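Local coordinates for N-formylglutamate amidohydrolase (Ralstonia eutropha, PDB 2Q7S), which probably acts as a zinc-dependent hydrolase of the N-formylglutamate amidohydrolase family, with a zinc ion bound in the crystal, at residues R188-G200 / K218-G230. Numbering follows the deposited sequence.
Sequences RPLADFVLGDRDG and KGYTVARNDPYKG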
ATOM      1  N   ARG A 188      20.632 -10.290   7.312  1.00 20.25           N
ATOM      2  CA  ARG A 188      20.065 -10.842   6.090  1.00 21.87           C
ATOM      3  C   ARG A 188      19.818  -9.785   5.020  1.00 18.83           C
ATOM      4  O   ARG A 188      19.297  -8.712   5.330  1.00 20.61           O
ATOM      5  CB  ARG A 188      18.667 -11.425   6.386  1.00 21.48           C
ATOM      6  CG  ARG A 188      18.637 -12.463   7.443  1.00 28.97           C
ATOM      7  CD  ARG A 188      17.212 -12.817   7.889  1.00 28.25           C
ATOM      8  NE  ARG A 188      17.305 -13.766   8.994  1.00 32.94           N
ATOM      9  CZ  ARG A 188      17.628 -13.426  10.236  1.00 37.97           C
ATOM     10  NH1 ARG A 188      17.853 -12.151  10.553  1.00 37.37           N
ATOM     11  NH2 ARG A 188      17.711 -14.359  11.172  1.00 40.07           N
ATOM     12  N   PRO A 189      20.003 -10.146   3.734  1.00 17.40           N
ATOM     13  CA  PRO A 189      19.519  -9.205   2.715  1.00 15.07           C
ATOM     14  C   PRO A 189      18.003  -9.098   2.637  1.00 15.90           C
ATOM     15  O   PRO A 189      17.264 -10.074   2.875  1.00 16.57           O
ATOM     16  CB  PRO A 189      20.051  -9.777   1.408  1.00 17.28           C
ATOM     17  CG  PRO A 189      20.218 -11.225   1.672  1.00 19.17           C
ATOM     18  CD  PRO A 189      20.564 -11.362   3.136  1.00 18.38           C
ATOM     19  N   LEU A 190      17.556  -7.902   2.264  1.00 14.31           N
ATOM     20  CA  LEU A 190      16.180  -7.604   1.980  1.00 17.29           C
ATOM     21  C   LEU A 190      15.642  -8.558   0.917  1.00 20.65           C
ATOM     22  O   LEU A 190      16.312  -8.783  -0.089  1.00 22.04           O
ATOM     23  CB  LEU A 190      16.097  -6.174   1.460  1.00 18.18           C
ATOM     24  CG  LEU A 190      14.694  -5.661   1.306  1.00  9.68           C
ATOM     25  CD1 LEU A 190      13.961  -5.583   2.685  1.00 16.14           C
ATOM     26  CD2 LEU A 190      14.713  -4.291   0.661  1.00 14.85           C
ATOM     27  N   ALA A 191      14.445  -9.126   1.162  1.00 20.14           N
ATOM     28  CA  ALA A 191      13.860 -10.103   0.248  1.00 16.09           C
ATOM     29  C   ALA A 191      13.266  -9.358  -0.953  1.00 13.96           C
ATOM     30  O   ALA A 191      13.111  -8.115  -0.961  1.00 13.04           O
ATOM     31  CB  ALA A 191      12.815 -10.937   0.954  1.00 11.85           C
ATOM     32  N   ASP A 192      12.929 -10.131  -1.976  1.00 12.21           N
ATOM     33  CA  ASP A 192      12.295  -9.585  -3.131  1.00  9.60           C
ATOM     34  C   ASP A 192      10.848  -9.204  -2.804  1.00 12.41           C
ATOM     35  O   ASP A 192      10.342  -8.228  -3.348  1.00 11.77           O
ATOM     36  CB  ASP A 192      12.329 -10.587  -4.282  1.00  9.39           C
ATOM     37  CG  ASP A 192      13.715 -10.861  -4.782  1.00 13.69           C
ATOM     38  OD1 ASP A 192      14.518  -9.932  -4.788  1.00 15.50           O
ATOM     39  OD2 ASP A 192      13.974 -11.995  -5.211  1.00 13.01           O
ATOM     40  N   PHE A 193      10.194 -10.025  -1.975  1.00 12.02           N
ATOM     41  CA  PHE A 193       8.818  -9.824  -1.469  1.00 12.30           C
ATOM     42  C   PHE A 193       8.883  -9.893   0.031  1.00 15.42           C
ATOM     43  O   PHE A 193       9.516 -10.801   0.571  1.00 16.51           O
ATOM     44  CB  PHE A 193       7.889 -10.927  -1.926  1.00 15.81           C
ATOM     45  CG  PHE A 193       7.450 -10.781  -3.345  1.00 13.32           C
ATOM     46  CD1 PHE A 193       8.268 -11.175  -4.379  1.00 17.44           C
ATOM     47  CD2 PHE A 193       6.221 -10.193  -3.646  1.00 15.36           C
ATOM     48  CE1 PHE A 193       7.886 -10.987  -5.705  1.00 16.94           C
ATOM     49  CE2 PHE A 193       5.817 -10.049  -4.996  1.00 17.71           C
ATOM     50  CZ  PHE A 193       6.648 -10.437  -5.991  1.00 19.33           C
ATOM     51  N   VAL A 194       8.255  -8.937   0.701  1.00 13.39           N
ATOM     52  CA  VAL A 194       8.013  -8.987   2.132  1.00 17.07           C
ATOM     53  C   VAL A 194       6.506  -9.030   2.337  1.00 16.82           C
ATOM     54  O   VAL A 194       5.755  -8.233   1.725  1.00 16.46           O
ATOM     55  CB  VAL A 194       8.655  -7.778   2.924  1.00 11.31           C
ATOM     56  CG1 VAL A 194       8.374  -7.872   4.439  1.00 14.67           C
ATOM     57  CG2 VAL A 194      10.171  -7.722   2.673  1.00 15.12           C
ATOM     58  N   LEU A 195       6.087  -9.982   3.163  1.00 13.33           N
ATOM     59  CA  LEU A 195       4.667 -10.213   3.485  1.00 15.95           C
ATOM     60  C   LEU A 195       4.444  -9.855   4.958  1.00 15.32           C
ATOM     61  O   LEU A 195       5.025 -10.451   5.820  1.00 14.67           O
ATOM     62  CB  LEU A 195       4.324 -11.685   3.257  1.00 16.94           C
ATOM     63  CG  LEU A 195       4.602 -12.216   1.867  1.00 14.63           C
ATOM     64  CD1 LEU A 195       4.248 -13.733   1.770  1.00 13.74           C
ATOM     65  CD2 LEU A 195       3.870 -11.390   0.805  1.00 18.64           C
ATOM     66  N   GLY A 196       3.639  -8.831   5.216  1.00 16.35           N
ATOM     67  CA  GLY A 196       3.336  -8.397   6.568  1.00 17.48           C
ATOM     68  C   GLY A 196       1.911  -8.767   6.944  1.00 17.39           C
ATOM     69  O   GLY A 196       0.960  -8.406   6.262  1.00 15.21           O
ATOM     70  N   ASP A 197       1.789  -9.493   8.056  1.00 17.24           N
ATOM     71  CA  ASP A 197       0.503  -9.883   8.592  1.00 16.99           C
ATOM     72  C   ASP A 197       0.525  -9.765  10.133  1.00 18.58           C
ATOM     73  O   ASP A 197      -0.179 -10.501  10.839  1.00 17.14           O
ATOM     74  CB  ASP A 197       0.177 -11.287   8.086  1.00 19.36           C
ATOM     75  CG  ASP A 197       1.181 -12.388   8.626  1.00 20.17           C
ATOM     76  OD1 ASP A 197       2.120 -12.088   9.411  1.00 20.12           O
ATOM     77  OD2 ASP A 197       0.977 -13.580   8.317  1.00 28.15           O
ATOM     78  N   ARG A 198       1.340  -8.825  10.633  1.00 17.41           N
ATOM     79  CA  ARG A 198       1.455  -8.489  12.070  1.00 18.96           C
ATOM     80  C   ARG A 198       1.763  -9.759  12.832  1.00 17.27           C
ATOM     81  O   ARG A 198       0.994 -10.185  13.666  1.00 19.20           O
ATOM     82  CB  ARG A 198       0.167  -7.788  12.599  1.00 21.13           C
ATOM     83  CG  ARG A 198      -0.281  -6.614  11.724  1.00 27.72           C
ATOM     84  CD  ARG A 198       0.462  -5.359  12.012  1.00 29.96           C
ATOM     85  NE  ARG A 198       0.051  -4.864  13.307  1.00 31.85           N
ATOM     86  CZ  ARG A 198       0.058  -3.601  13.698  1.00 28.85           C
ATOM     87  NH1 ARG A 198       0.493  -2.614  12.917  1.00 24.50           N
ATOM     88  NH2 ARG A 198      -0.377  -3.331  14.915  1.00 36.50           N
ATOM     89  N   ASP A 199       2.885 -10.373  12.453  1.00 17.21           N
ATOM     90  CA  ASP A 199       3.373 -11.668  12.961  1.00 19.43           C
ATOM     91  C   ASP A 199       2.342 -12.788  13.005  1.00 19.13           C
ATOM     92  O   ASP A 199       2.199 -13.484  14.011  1.00 16.97           O
ATOM     93  CB  ASP A 199       4.009 -11.483  14.327  1.00 17.61           C
ATOM     94  CG  ASP A 199       5.184 -10.520  14.302  1.00 24.35           C
ATOM     95  OD1 ASP A 199       6.058 -10.659  13.402  1.00 27.59           O
ATOM     96  OD2 ASP A 199       5.245  -9.651  15.221  1.00 27.52           O
ATOM     97  N   GLY A 200       1.644 -12.969  11.892  1.00 16.45           N
ATOM     98  CA  GLY A 200       0.753 -14.087  11.743  1.00 18.48           C
ATOM     99  C   GLY A 200      -0.638 -13.921  12.315  1.00 18.45           C
ATOM    100  O   GLY A 200      -1.276 -14.926  12.609  1.00 20.61           O
ATOM    101  N   LYS A 218       8.816 -19.393  -8.320  1.00 18.93           N
ATOM    102  CA  LYS A 218       9.116 -18.598  -9.525  1.00 20.24           C
ATOM    103  C   LYS A 218      10.507 -17.957  -9.424  1.00 20.48           C
ATOM    104  O   LYS A 218      10.957 -17.262 -10.338  1.00 21.29           O
ATOM    105  CB  LYS A 218       8.040 -17.515  -9.731  1.00 18.72           C
ATOM    106  CG  LYS A 218       6.636 -18.054 -10.099  1.00 20.75           C
ATOM    107  CD  LYS A 218       5.523 -17.059  -9.738  1.00 25.82           C
ATOM    108  CE  LYS A 218       4.117 -17.373 -10.312  1.00 19.69           C
ATOM    109  NZ  LYS A 218       3.688 -18.809 -10.100  1.00 22.54           N
ATOM    110  N   GLY A 219      11.169 -18.174  -8.291  1.00 17.84           N
ATOM    111  CA  GLY A 219      12.544 -17.782  -8.112  1.00 16.19           C
ATOM    112  C   GLY A 219      12.764 -16.577  -7.234  1.00 13.32           C
ATOM    113  O   GLY A 219      13.889 -16.127  -7.104  1.00 11.37           O
ATOM    114  N   TYR A 220      11.701 -16.038  -6.650  1.00  9.90           N
ATOM    115  CA  TYR A 220      11.807 -14.818  -5.821  1.00  8.81           C
ATOM    116  C   TYR A 220      12.119 -15.231  -4.385  1.00 11.48           C
ATOM    117  O   TYR A 220      11.764 -16.312  -3.948  1.00 16.39           O
ATOM    118  CB  TYR A 220      10.492 -14.023  -5.885  1.00 10.32           C
ATOM    119  CG  TYR A 220      10.134 -13.544  -7.277  1.00 12.63           C
ATOM    120  CD1 TYR A 220      10.761 -12.441  -7.826  1.00 10.58           C
ATOM    121  CD2 TYR A 220       9.226 -14.244  -8.061  1.00 11.98           C
ATOM    122  CE1 TYR A 220      10.423 -11.994  -9.088  1.00 17.34           C
ATOM    123  CE2 TYR A 220       8.902 -13.834  -9.341  1.00 14.73           C
ATOM    124  CZ  TYR A 220       9.513 -12.710  -9.862  1.00 14.81           C
ATOM    125  OH  TYR A 220       9.235 -12.254 -11.139  1.00 16.26           O
ATOM    126  N   THR A 221      12.806 -14.381  -3.656  1.00 16.47           N
ATOM    127  CA  THR A 221      12.994 -14.565  -2.219  1.00 16.17           C
ATOM    128  C   THR A 221      11.819 -13.893  -1.533  1.00 17.64           C
ATOM    129  O   THR A 221      11.266 -12.893  -2.047  1.00 18.25           O
ATOM    130  CB  THR A 221      14.357 -13.985  -1.758  1.00 14.62           C
ATOM    131  OG1 THR A 221      14.435 -12.607  -2.126  1.00 17.11           O
ATOM    132  CG2 THR A 221      15.512 -14.782  -2.446  1.00  9.87           C
ATOM    133  N   VAL A 222      11.365 -14.507  -0.438  1.00 15.78           N
ATOM    134  CA  VAL A 222      10.192 -14.031   0.309  1.00 13.75           C
ATOM    135  C   VAL A 222      10.590 -14.044   1.795  1.00 15.09           C
ATOM    136  O   VAL A 222      11.188 -15.013   2.257  1.00 17.09           O
ATOM    137  CB  VAL A 222       8.916 -14.896   0.051  1.00 13.92           C
ATOM    138  CG1 VAL A 222       7.692 -14.360   0.816  1.00 10.51           C
ATOM    139  CG2 VAL A 222       8.608 -15.005  -1.448  1.00 11.94           C
ATOM    140  N   ALA A 223      10.332 -12.941   2.494  1.00 12.51           N
ATOM    141  CA  ALA A 223      10.478 -12.845   3.964  1.00 16.16           C
ATOM    142  C   ALA A 223       9.110 -12.481   4.521  1.00 18.10           C
ATOM    143  O   ALA A 223       8.359 -11.750   3.868  1.00 19.46           O
ATOM    144  CB  ALA A 223      11.518 -11.737   4.376  1.00 15.32           C
ATOM    145  N   ARG A 224       8.783 -12.993   5.706  1.00 16.86           N
ATOM    146  CA  ARG A 224       7.576 -12.582   6.427  1.00 19.95           C
ATOM    147  C   ARG A 224       8.007 -11.600   7.498  1.00 17.58           C
ATOM    148  O   ARG A 224       8.987 -11.843   8.192  1.00 15.93           O
ATOM    149  CB  ARG A 224       6.902 -13.783   7.105  1.00 18.12           C
ATOM    150  CG  ARG A 224       6.396 -14.820   6.104  1.00 21.89           C
ATOM    151  CD  ARG A 224       5.507 -15.871   6.784  1.00 22.06           C
ATOM    152  NE  ARG A 224       5.254 -17.010   5.893  1.00 16.70           N
ATOM    153  CZ  ARG A 224       4.241 -17.853   6.034  1.00 21.87           C
ATOM    154  NH1 ARG A 224       3.361 -17.697   7.017  1.00 26.46           N
ATOM    155  NH2 ARG A 224       4.074 -18.833   5.157  1.00 16.51           N
ATOM    156  N   ASN A 225       7.264 -10.511   7.633  1.00 15.32           N
ATOM    157  CA  ASN A 225       7.367  -9.608   8.808  1.00 15.71           C
ATOM    158  C   ASN A 225       8.752  -9.042   9.082  1.00 14.15           C
ATOM    159  O   ASN A 225       9.110  -8.746  10.234  1.00 19.17           O
ATOM    160  CB  ASN A 225       6.763 -10.294  10.034  1.00 13.56           C
ATOM    161  CG  ASN A 225       5.286 -10.604   9.822  1.00 22.17           C
ATOM    162  OD1 ASN A 225       4.486  -9.693   9.713  1.00 18.62           O
ATOM    163  ND2 ASN A 225       4.943 -11.877   9.678  1.00 15.33           N
ATOM    164  N   ASP A 226       9.484  -8.804   8.002  1.00 12.66           N
ATOM    165  CA  ASP A 226      10.906  -8.436   8.044  1.00 13.91           C
ATOM    166  C   ASP A 226      11.283  -7.640   6.767  1.00 16.30           C
ATOM    167  O   ASP A 226      11.431  -8.233   5.690  1.00 16.51           O
ATOM    168  CB  ASP A 226      11.737  -9.701   8.135  1.00 15.98           C
ATOM    169  CG  ASP A 226      13.220  -9.426   8.328  1.00 21.52           C
ATOM    170  OD1 ASP A 226      13.607  -8.237   8.391  1.00 23.76           O
ATOM    171  OD2 ASP A 226      14.000 -10.403   8.436  1.00 26.62           O
ATOM    172  N   PRO A 227      11.410  -6.299   6.873  1.00 16.77           N
ATOM    173  CA  PRO A 227      11.238  -5.423   8.035  1.00 17.83           C
ATOM    174  C   PRO A 227       9.803  -4.879   8.199  1.00 17.21           C
ATOM    175  O   PRO A 227       9.556  -4.176   9.160  1.00 19.71           O
ATOM    176  CB  PRO A 227      12.201  -4.273   7.741  1.00 15.66           C
ATOM    177  CG  PRO A 227      12.144  -4.171   6.218  1.00 14.35           C
ATOM    178  CD  PRO A 227      11.795  -5.517   5.682  1.00 16.14           C
ATOM    179  N   TYR A 228       8.885  -5.249   7.305  1.00 15.48           N
ATOM    180  CA  TYR A 228       7.524  -4.728   7.292  1.00 18.99           C
ATOM    181  C   TYR A 228       6.491  -5.731   7.772  1.00 21.57           C
ATOM    182  O   TYR A 228       6.186  -6.707   7.067  1.00 21.80           O
ATOM    183  CB  TYR A 228       7.127  -4.328   5.881  1.00 18.19           C
ATOM    184  CG  TYR A 228       7.980  -3.244   5.305  1.00 22.21           C
ATOM    185  CD1 TYR A 228       7.823  -1.944   5.702  1.00 27.46           C
ATOM    186  CD2 TYR A 228       8.944  -3.524   4.353  1.00 27.92           C
ATOM    187  CE1 TYR A 228       8.594  -0.950   5.165  1.00 32.89           C
ATOM    188  CE2 TYR A 228       9.719  -2.529   3.812  1.00 16.44           C
ATOM    189  CZ  TYR A 228       9.547  -1.250   4.226  1.00 24.55           C
ATOM    190  OH  TYR A 228      10.318  -0.244   3.675  1.00 27.48           O
ATOM    191  N   LYS A 229       5.918  -5.441   8.942  1.00 21.96           N
ATOM    192  CA  LYS A 229       4.912  -6.286   9.581  1.00 19.45           C
ATOM    193  C   LYS A 229       3.483  -5.882   9.261  1.00 19.44           C
ATOM    194  O   LYS A 229       2.569  -6.618   9.595  1.00 22.52           O
ATOM    195  CB  LYS A 229       5.105  -6.329  11.131  1.00 18.58           C
ATOM    196  CG  LYS A 229       6.495  -6.664  11.587  1.00 17.99           C
ATOM    197  CD  LYS A 229       6.626  -6.763  13.113  1.00 17.14           C
ATOM    198  CE  LYS A 229       7.741  -7.737  13.488  1.00 19.02           C
ATOM    199  NZ  LYS A 229       7.740  -8.118  14.949  1.00 17.00           N
ATOM    200  N   GLY A 230       3.262  -4.763   8.577  1.00 19.00           N
ATOM    201  CA  GLY A 230       1.882  -4.341   8.222  1.00 17.90           C
ATOM    202  C   GLY A 230       1.557  -3.018   8.923  1.00 14.89           C
ATOM    203  O   GLY A 230       1.897  -2.944  10.142  1.00 11.95           O
TER
HETATM  204  O   HOH W   1      16.554  -9.416   9.258  1.00 34.56           O
HETATM  205  O   HOH W   2      13.518  -8.917   4.067  1.00 23.70           O
HETATM  206  O   HOH W   3       2.705 -15.577   8.941  1.00 31.50           O
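Asn225 and Asp197 join through their side chains where two parallel strands end: Asn225 ND2 gives a 2.8 Å bond to Asp197 OD1, an oxygen almost in the amide plane and met on its syn side, tilted from the carboxylate plane. Gly200 N reaches this OD1 from the opposite face, making an Asx motif, while Asn225 OD1 accepts from Asp197 N and, weakly, Asp199 N. Strands 193-196 and 222-224 open and close a beta-alpha-beta unit crossed over by helix 205-217, with 222-224 at the sheet edge. Further round, Lys229 NZ forms a salt bridge with Asp199, 2.9 Å from OD2 on its syn lone pair, and bent Arg198 brings NH1 to Gly230 O. Parallel pairing runs from Phe193 N on Thr221 O to Asn225 N on Leu195 O. At its start Asp192 OD2 accepts from Thr221 N on its anti side, nearly straight (174°), while OD1 pairs with Arg252; Thr221 OG1, set between its own backbone N and carbonyl carbon (chi1 56°), is thereby turned to accept from Asp192 N at 2.9 Å. On the helix side, Leu195 CD1 rests 3.6 Å from Val222 CG1, and the CE1 edge of Phe193 points at one face of Tyr220, T-shaped, planes at 78°. On the other face, with Ala223, Val194 packs against the cis Asp226-Pro227 peptide, beyond which the Tyr228 side chain comes about 7 Å from the zinc ion; both Val194 methyls lie 3.3 Å from Asp226 O, and CG1 of Val194 is 4.0 Å from Tyr228 CB.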